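PDB 6BJ5: serine proteinase inhibitor 1 from Myxoma virus, which inhibits serine-type endopeptidases as a member of the poxvirus serpins and is important in the virulence of the virus. Local coordinates for residues Y198-L203 and L213-D218; K187-T192 and N238-V243. All coordinates share one frame; numbering follows the deposited sequence.

Interaction 1 of 2, residues Y198-L203 and L213-D218; sequences YSVTEL and LLVVPD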
# COMPACT_ATOMS: atom_id res chain seq x y z
N TYR A 198 10.42 -6.14 20.61
CA TYR A 198 9.14 -6.17 19.91
C TYR A 198 8.78 -7.63 19.66
O TYR A 198 9.61 -8.53 19.81
CB TYR A 198 9.18 -5.39 18.59
CG TYR A 198 10.12 -5.93 17.51
CD1 TYR A 198 9.69 -6.89 16.59
CD2 TYR A 198 11.42 -5.46 17.40
CE1 TYR A 198 10.52 -7.37 15.60
CE2 TYR A 198 12.27 -5.94 16.42
CZ TYR A 198 11.81 -6.89 15.52
OH TYR A 198 12.66 -7.38 14.55
N SER A 199 7.54 -7.84 19.25
CA SER A 199 7.09 -9.15 18.81
C SER A 199 6.52 -9.04 17.41
O SER A 199 6.22 -7.95 16.92
CB SER A 199 6.02 -9.71 19.74
OG SER A 199 4.88 -8.90 19.64
N VAL A 200 6.38 -10.19 16.76
CA VAL A 200 5.73 -10.28 15.46
C VAL A 200 4.83 -11.50 15.50
O VAL A 200 5.23 -12.56 15.99
CB VAL A 200 6.75 -10.38 14.30
CG1 VAL A 200 6.05 -10.45 12.96
CG2 VAL A 200 7.71 -9.20 14.32
N THR A 201 3.60 -11.35 15.01
CA THR A 201 2.59 -12.39 15.13
C THR A 201 1.83 -12.48 13.81
O THR A 201 1.42 -11.45 13.27
CB THR A 201 1.64 -12.06 16.29
OG1 THR A 201 2.39 -11.92 17.51
CG2 THR A 201 0.57 -13.14 16.45
N GLU A 202 1.59 -13.70 13.34
CA GLU A 202 0.98 -13.90 12.03
C GLU A 202 -0.48 -14.28 12.21
O GLU A 202 -0.80 -15.37 12.69
CB GLU A 202 1.72 -14.96 11.22
CG GLU A 202 1.17 -15.02 9.82
CD GLU A 202 2.00 -15.82 8.86
OE1 GLU A 202 3.21 -15.54 8.72
OE2 GLU A 202 1.41 -16.68 8.17
N LEU A 203 -1.36 -13.41 11.75
CA LEU A 203 -2.79 -13.65 11.74
C LEU A 203 -3.18 -14.08 10.34
O LEU A 203 -3.21 -13.24 9.43
CB LEU A 203 -3.54 -12.38 12.14
CG LEU A 203 -3.12 -11.73 13.45
CD1 LEU A 203 -3.65 -10.32 13.48
CD2 LEU A 203 -3.70 -12.51 14.60
N LEU A 213 0.86 -9.72 9.47
CA LEU A 213 1.92 -9.69 10.45
C LEU A 213 1.63 -8.50 11.34
O LEU A 213 1.48 -7.37 10.85
CB LEU A 213 3.29 -9.56 9.78
CG LEU A 213 3.65 -10.70 8.81
CD1 LEU A 213 4.98 -10.43 8.18
CD2 LEU A 213 3.65 -12.06 9.53
N LEU A 214 1.52 -8.75 12.64
CA LEU A 214 1.30 -7.71 13.62
C LEU A 214 2.61 -7.57 14.41
O LEU A 214 3.13 -8.56 14.94
CB LEU A 214 0.11 -8.07 14.50
CG LEU A 214 -0.19 -7.24 15.76
CD1 LEU A 214 -0.71 -5.85 15.39
CD2 LEU A 214 -1.19 -7.95 16.63
N VAL A 215 3.14 -6.36 14.42
CA VAL A 215 4.43 -6.00 14.99
C VAL A 215 4.16 -5.06 16.15
O VAL A 215 3.69 -3.93 15.93
CB VAL A 215 5.32 -5.33 13.93
CG1 VAL A 215 6.72 -4.96 14.49
CG2 VAL A 215 5.45 -6.22 12.69
N VAL A 216 4.46 -5.48 17.38
CA VAL A 216 4.19 -4.67 18.57
C VAL A 216 5.53 -4.31 19.20
O VAL A 216 6.14 -5.16 19.87
CB VAL A 216 3.28 -5.39 19.57
CG1 VAL A 216 3.06 -4.47 20.78
CG2 VAL A 216 1.96 -5.85 18.94
N PRO A 217 6.02 -3.06 19.07
CA PRO A 217 7.36 -2.74 19.56
C PRO A 217 7.38 -1.81 20.75
O PRO A 217 6.37 -1.19 21.09
CB PRO A 217 7.99 -2.04 18.35
CG PRO A 217 6.84 -1.18 17.85
CD PRO A 217 5.55 -2.01 18.14
N ASP A 218 8.54 -1.70 21.39
CA ASP A 218 8.73 -0.66 22.40
C ASP A 218 9.04 0.70 21.79
O ASP A 218 8.87 1.72 22.47
CB ASP A 218 9.87 -1.07 23.34
CG ASP A 218 9.62 -2.40 24.04
OD1 ASP A 218 8.43 -2.80 24.20
OD2 ASP A 218 10.61 -3.07 24.41
O HOH W 1 3.11 -9.45 17.78

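Interaction 2 of 2, residues K187-T192 and N238-V243; sequences KTETFT and NMRKDV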
# COMPACT_ATOMS: atom_id res chain seq x y z
N LYS A 187 1.88 -18.25 14.77
CA LYS A 187 3.32 -18.08 14.83
C LYS A 187 3.65 -16.73 15.48
O LYS A 187 2.99 -15.73 15.22
CB LYS A 187 3.93 -18.18 13.41
CG LYS A 187 3.68 -19.55 12.75
CD LYS A 187 4.34 -19.71 11.38
CE LYS A 187 3.59 -20.73 10.52
NZ LYS A 187 4.07 -20.76 9.11
N THR A 188 4.66 -16.73 16.36
CA THR A 188 5.04 -15.54 17.13
C THR A 188 6.50 -15.66 17.50
O THR A 188 7.09 -16.74 17.42
CB THR A 188 4.23 -15.40 18.43
OG1 THR A 188 2.90 -15.89 18.26
CG2 THR A 188 4.17 -13.95 18.90
N GLU A 189 7.08 -14.54 17.96
CA GLU A 189 8.42 -14.54 18.53
C GLU A 189 8.74 -13.11 18.94
O GLU A 189 8.08 -12.17 18.49
CB GLU A 189 9.50 -15.09 17.56
CG GLU A 189 10.93 -15.05 18.11
CD GLU A 189 11.16 -16.00 19.28
OE1 GLU A 189 10.30 -16.87 19.54
OE2 GLU A 189 12.19 -15.86 19.98
N THR A 190 9.70 -12.97 19.85
CA THR A 190 10.29 -11.70 20.27
C THR A 190 11.63 -11.47 19.57
O THR A 190 12.26 -12.41 19.08
CB THR A 190 10.49 -11.67 21.79
OG1 THR A 190 11.30 -12.79 22.19
CG2 THR A 190 9.14 -11.71 22.51
N PHE A 191 12.04 -10.20 19.51
CA PHE A 191 13.20 -9.77 18.73
C PHE A 191 13.78 -8.50 19.38
O PHE A 191 13.14 -7.90 20.26
CB PHE A 191 12.81 -9.52 17.26
CG PHE A 191 12.18 -10.72 16.55
CD1 PHE A 191 12.98 -11.64 15.87
CD2 PHE A 191 10.80 -10.91 16.52
CE1 PHE A 191 12.42 -12.72 15.21
CE2 PHE A 191 10.23 -12.00 15.86
CZ PHE A 191 11.04 -12.89 15.20
N THR A 192 14.97 -8.07 18.94
CA THR A 192 15.53 -6.79 19.40
C THR A 192 16.24 -6.07 18.26
O THR A 192 16.67 -6.68 17.28
CB THR A 192 16.44 -7.01 20.63
OG1 THR A 192 15.64 -7.09 21.79
CG2 THR A 192 17.47 -5.90 20.85
N ASN A 238 11.87 -17.01 11.81
CA ASN A 238 12.11 -17.14 13.24
C ASN A 238 10.85 -17.07 14.11
O ASN A 238 10.96 -17.19 15.33
CB ASN A 238 13.12 -16.10 13.71
CG ASN A 238 14.52 -16.43 13.28
OD1 ASN A 238 14.75 -16.97 12.20
ND2 ASN A 238 15.48 -16.18 14.17
N MET A 239 9.67 -16.84 13.53
CA MET A 239 8.45 -16.96 14.32
C MET A 239 8.15 -18.43 14.52
O MET A 239 8.32 -19.24 13.60
CB MET A 239 7.26 -16.26 13.67
CG MET A 239 7.38 -14.76 13.55
SD MET A 239 5.88 -14.08 12.81
CE MET A 239 5.87 -14.84 11.18
N ARG A 240 7.71 -18.79 15.72
CA ARG A 240 7.44 -20.17 16.09
C ARG A 240 6.01 -20.27 16.59
O ARG A 240 5.53 -19.37 17.29
CB ARG A 240 8.42 -20.65 17.18
CG ARG A 240 9.84 -20.16 16.99
CD ARG A 240 10.80 -21.31 16.71
NE ARG A 240 10.39 -22.14 15.58
CZ ARG A 240 10.69 -21.88 14.31
NH1 ARG A 240 11.40 -20.80 13.99
NH2 ARG A 240 10.28 -22.71 13.35
N LYS A 241 5.33 -21.35 16.23
CA LYS A 241 3.96 -21.54 16.69
C LYS A 241 3.91 -21.59 18.23
O LYS A 241 4.92 -21.82 18.90
CB LYS A 241 3.37 -22.79 16.05
CG LYS A 241 1.87 -22.91 16.27
CD LYS A 241 1.23 -24.14 15.65
CE LYS A 241 0.65 -23.88 14.27
NZ LYS A 241 -0.14 -25.05 13.79
N ASP A 242 2.72 -21.33 18.78
CA ASP A 242 2.50 -21.06 20.20
C ASP A 242 1.02 -20.73 20.39
O ASP A 242 0.37 -20.23 19.48
CB ASP A 242 3.40 -19.90 20.66
CG ASP A 242 3.28 -19.57 22.14
OD1 ASP A 242 4.33 -19.31 22.75
OD2 ASP A 242 2.17 -19.54 22.69
N VAL A 243 0.50 -21.00 21.59
CA VAL A 243 -0.87 -20.62 21.95
C VAL A 243 -0.88 -19.17 22.40
O VAL A 243 -0.17 -18.80 23.35
CB VAL A 243 -1.42 -21.54 23.05
CG1 VAL A 243 -2.74 -21.02 23.59
CG2 VAL A 243 -1.57 -22.94 22.53

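Interaction 1 of 2, residues Y198-L203 and L213-D218
Ser199 and Val216 exchange two backbone hydrogen bonds, and Thr201 and Leu214 two more, joining strands 198-204 and 210-217 into an antiparallel beta hairpin of the serpin B sheet. In the first pair, Ser199 N to Val216 O and Val216 N to Ser199 O both measure 3.1 Å, and Ser199 N stands above the carbonyl plane, 41° out of it. The second pair is shorter: Thr201 N to Leu214 O and Leu214 N to Thr201 O are each 2.8 Å, both donors in the carbonyl planes, although the N-H of Thr201 points less directly at its acceptor (140°) than that of Leu214.

Leu214 O illustrates how one acceptor can serve several donors. Besides the N-H of Thr201 it receives a CA-H contact from Val200 CA at 3.2 Å and a hydrogen bond from a water whose oxygen is 3.0 Å from Leu214 O. The same water lies 2.6 Å from both Ser199 OG and Thr201 OG1, tying two hydroxyls on one face to the neighbouring strand. Ser199 OG sits between its own N and carbonyl carbon (chi1 66°), within reach of this water.

On the other face Val200 CG2 packs alongside Val215 CG2, 4.1 Å away, under helix 229-238, where Tyr198 OH is hydrogen-bonded to Trp235 NE1. The buried residue Glu202 is hydrogen-bonded at OE1 to Tyr21 OH and salt-bridged at OE2 to Lys23, both of the second chain of serine proteinase inhibitor 1, one of whose strands pairs antiparallel with Leu213 and Val215. Leu213 crosses Glu202 obliquely, its CD2 3.6 Å from Glu202 OE1.

Interaction 2 of 2, residues K187-T192 and N238-V243
A single antiparallel beta bridge between Thr188 and Arg240 fastens strand 188-191, an edge strand, within this chain, of the serpin B sheet, to the irregular segment that leaves helix 229-238. The bridge is a hydrogen-bonded pair using both backbone groups of each residue. Arg240 N gives a nearly straight bond to Thr188 O, 2.7 Å long with 170° at the hydrogen. The return bond, from Thr188 N to Arg240 O at 2.9 Å, is more bent, its donor standing 51° out of the carbonyl plane. Thr188 O also receives a CA-H contact from Met239, the first residue to depart from helical geometry, so the chain begins pairing with the strand as soon as the helix ends.

Side chains extend the contact around the bridge. Met239 CB lies over the Thr188 backbone and meets Lys187 CB at 3.9 Å, while the rest of the methionine leads into the fold to pack on Val200 and Glu202 of the adjoining strand. Toward the helix, Glu189 brings its aliphatic carbons against the terminus, with Glu189 CB 3.4 Å from Asn238 O. Its chain bends at chi2 (68°), and its carboxylate runs alongside the start of the Arg240 side chain. They form no charge pair: Glu189 OE1 and Arg240 NE are 6.6 Å apart, and Arg240 NH1 is hydrogen-bonded instead to Arg237 O, within the preceding helix.

Phe191 completes the contact and also meets the rings of Tyr198 and Trp235. Glu189 CG rests over one face of the phenyl ring, offset toward the rim. Met239 CG lies at the ring edge, near Phe191 CZ, and Asn238 approaches in the ring plane, its CB 3.8 Å from Phe191 CE1.

Along the chain from the N terminus, strand 188-191 is the first of these segments; the chain then turns back through strand 198-204 and on into strand 210-217, where interaction 1 closes a short hairpin loop of nine residues. It continues through helices 220-226 and 229-238 before returning at 238-243, where interaction 2 closes a larger loop of 45 residues. The hairpin is therefore nested inside the loop closed by interaction 2, and nothing crosses. The two contacts meet through strand 198-204, which neighbours strand 188-191 in the same sheet; Tyr198 O lies 3.0 Å from Phe191 N, a probable hydrogen bond. Together they tie B-sheet strands 188-191, 198-204 and 210-217 to the exit of helix 229-238.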